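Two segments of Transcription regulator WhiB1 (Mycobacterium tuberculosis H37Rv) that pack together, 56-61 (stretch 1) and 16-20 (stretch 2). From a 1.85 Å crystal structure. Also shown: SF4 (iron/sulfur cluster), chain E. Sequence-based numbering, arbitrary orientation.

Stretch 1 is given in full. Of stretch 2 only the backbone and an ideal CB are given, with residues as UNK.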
# COMPACT_ATOMS: atom_id res chain seq x y z
N ASP A 56 2.36 5.21 -4.88
CA ASP A 56 2.20 4.67 -6.23
C ASP A 56 1.14 3.57 -6.31
O ASP A 56 0.50 3.42 -7.34
CB ASP A 56 3.54 4.13 -6.74
CG ASP A 56 4.44 5.23 -7.25
OD1 ASP A 56 4.00 6.40 -7.25
OD2 ASP A 56 5.58 4.92 -7.65
N SER A 57 0.91 2.83 -5.23
CA SER A 57 -0.04 1.73 -5.22
C SER A 57 -1.36 2.13 -4.56
O SER A 57 -1.41 2.97 -3.67
CB SER A 57 0.53 0.53 -4.47
OG SER A 57 1.76 0.14 -5.03
N GLY A 58 -2.43 1.48 -5.00
CA GLY A 58 -3.72 1.58 -4.34
C GLY A 58 -4.61 2.69 -4.87
O GLY A 58 -4.22 3.53 -5.68
N VAL A 59 -5.86 2.66 -4.38
CA VAL A 59 -6.84 3.71 -4.65
C VAL A 59 -6.81 4.70 -3.49
O VAL A 59 -7.00 4.33 -2.32
CB VAL A 59 -8.25 3.11 -4.82
CG1 VAL A 59 -9.27 4.21 -5.01
CG2 VAL A 59 -8.30 2.10 -5.99
N TRP A 60 -6.53 5.97 -3.81
CA TRP A 60 -6.53 7.08 -2.87
C TRP A 60 -7.35 8.20 -3.47
O TRP A 60 -7.29 8.43 -4.68
CB TRP A 60 -5.12 7.62 -2.59
CG TRP A 60 -4.12 6.62 -2.08
CD1 TRP A 60 -3.69 5.48 -2.71
CD2 TRP A 60 -3.40 6.69 -0.84
NE1 TRP A 60 -2.75 4.84 -1.93
CE2 TRP A 60 -2.56 5.55 -0.78
CE3 TRP A 60 -3.39 7.60 0.22
CZ2 TRP A 60 -1.72 5.30 0.31
CZ3 TRP A 60 -2.55 7.35 1.30
CH2 TRP A 60 -1.72 6.21 1.33
N GLY A 61 -8.12 8.88 -2.62
CA GLY A 61 -8.82 10.09 -3.01
C GLY A 61 -9.71 9.95 -4.23
O GLY A 61 -9.87 10.89 -5.01
N UNK A 16 -9.57 -3.65 0.08
CA UNK A 16 -10.43 -3.13 -0.97
C UNK A 16 -9.71 -2.04 -1.75
O UNK A 16 -9.93 -1.88 -2.96
CB UNK A 16 -11.74 -2.59 -0.38
N UNK A 17 -8.82 -1.31 -1.10
CA UNK A 17 -8.17 -0.19 -1.76
C UNK A 17 -6.90 -0.60 -2.47
O UNK A 17 -6.22 0.26 -3.03
CB UNK A 17 -7.86 0.91 -0.74
N UNK A 18 -6.60 -1.90 -2.51
CA UNK A 18 -5.42 -2.41 -3.20
C UNK A 18 -5.81 -3.57 -4.10
O UNK A 18 -5.47 -4.73 -3.83
CB UNK A 18 -4.35 -2.85 -2.20
N UNK A 19 -6.54 -3.30 -5.19
CA UNK A 19 -6.88 -4.39 -6.11
C UNK A 19 -5.65 -4.87 -6.84
O UNK A 19 -4.76 -4.09 -7.20
CB UNK A 19 -7.94 -3.95 -7.11
N UNK A 20 -5.57 -6.17 -7.04
CA UNK A 20 -4.50 -6.78 -7.80
C UNK A 20 -5.02 -7.09 -9.20
O UNK A 20 -6.08 -7.70 -9.35
CB UNK A 20 -3.98 -8.04 -7.11
FE1 SF4 E . -10.18 6.55 2.33
FE2 SF4 E . -10.98 7.13 -0.21
FE3 SF4 E . -8.97 8.59 0.96
FE4 SF4 E . -11.53 8.85 1.86
S1 SF4 E . -10.77 9.38 -0.21
S2 SF4 E . -9.67 8.63 3.12
S3 SF4 E . -12.31 6.72 1.57
S4 SF4 E . -8.91 6.37 0.45

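Position 16 has helical backbone angles, phi -58° and psi -30°, in a short 3-10 segment that enters from earlier in the chain. Its ideal CB has no atom of stretch 1 close by, so stretch 1 sets no demand here and most residues that tolerate a helical turn would do. The deposited residue is Leu16, whose side chain does not reach stretch 1; whatever it packs against lies elsewhere in the structure.

At position 17 the backbone makes the firmest link between the two segments. Its carbonyl O accepts a hydrogen bond from Val59 N, 2.8 Å from N to O and nearly straight at 163°. Since a main-chain carbonyl does this, the bond itself does not select a side chain. The CA-to-CB bond points sideways, and the ideal CB lies 3.9 Å from Val59 O. Nearby are Val59 O, Val59 CB and, farther out, sulfur S4 of the cluster, with no charged group from stretch 1 to satisfy. A sizeable apolar side chain, aliphatic or aromatic, would suit this space. It is Phe17, in the m rotamer, and the ring reaches beside Val59, with Phe17 CD2 4.3 Å from Val59 CB. Both Val59 O and the cluster's S4 approach the ring obliquely, so the ring packs beside both the valine and the cluster.

Position 18 again sends its CB sideways, and the ideal CB is 5.0 Å from Gly58 CA; a short side chain would leave much of the nearby surface uncovered. That surface consists of the bare CA of Gly58, the main chain at Ser57 and the indole of Trp60. The indole NE1 of Trp60 already donates to Ser57 O at 2.9 Å, so a polar partner is not needed for it. A long apolar group would suit, and a flat ring especially well, because the absence of a side chain at Gly58 lets a ring face lie close. The residue is Phe18. In the m rotamer the end of the side chain comes nearer to stretch 1 than its CB does, and Gly58 CA sits over one face, 3.9 Å from the centroid of the Phe18 ring, in a CH-pi contact. A CB on Gly58 would fall 2.5 Å from Phe18 CE2, a clash, so this packing depends on glycine. The ring also has Phe18 CE2 3.6 Å from Ser57 O and Phe18 CZ 4.4 Å from Trp60 NE1.

Position 19, with phi -70° and psi 142°, has an extended backbone compatible with many residues, proline among them. Its CB points sideways and touches nothing of stretch 1, but one Val59 methyl, CG2, lies near enough for a modest apolar group to touch. Pro19 meets this need with its ring: Pro19 CD comes 4.3 Å from Val59 CG2, a light apolar contact on a fixed phi.

Position 20 leaves stretch 1 behind. Nothing there constrains the side chain, and polar or apolar residues would be equally acceptable. Val20, in the p rotamer, makes no contact with stretch 1.

Stretch 2 16-20: LFFPV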
# COMPACT_ATOMS: atom_id res chain seq x y z
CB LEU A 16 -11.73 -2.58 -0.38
CG LEU A 16 -12.69 -1.86 -1.32
CD1 LEU A 16 -13.24 -2.82 -2.37
CD2 LEU A 16 -13.80 -1.20 -0.52
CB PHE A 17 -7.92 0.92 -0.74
CG PHE A 17 -9.19 1.48 -0.21
CD1 PHE A 17 -9.82 0.88 0.86
CD2 PHE A 17 -9.83 2.51 -0.87
CE1 PHE A 17 -11.02 1.35 1.32
CE2 PHE A 17 -11.03 2.99 -0.42
CZ PHE A 17 -11.63 2.41 0.66
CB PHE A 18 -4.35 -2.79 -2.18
CG PHE A 18 -3.74 -1.59 -1.53
CD1 PHE A 18 -4.34 -0.99 -0.43
CD2 PHE A 18 -2.61 -0.99 -2.09
CE1 PHE A 18 -3.80 0.16 0.13
CE2 PHE A 18 -2.08 0.16 -1.55
CZ PHE A 18 -2.67 0.74 -0.43
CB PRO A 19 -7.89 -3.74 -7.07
CG PRO A 19 -7.54 -2.31 -7.05
CD PRO A 19 -7.05 -2.00 -5.66
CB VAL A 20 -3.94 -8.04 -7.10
CG1 VAL A 20 -5.04 -9.02 -6.76
CG2 VAL A 20 -2.89 -8.70 -7.98
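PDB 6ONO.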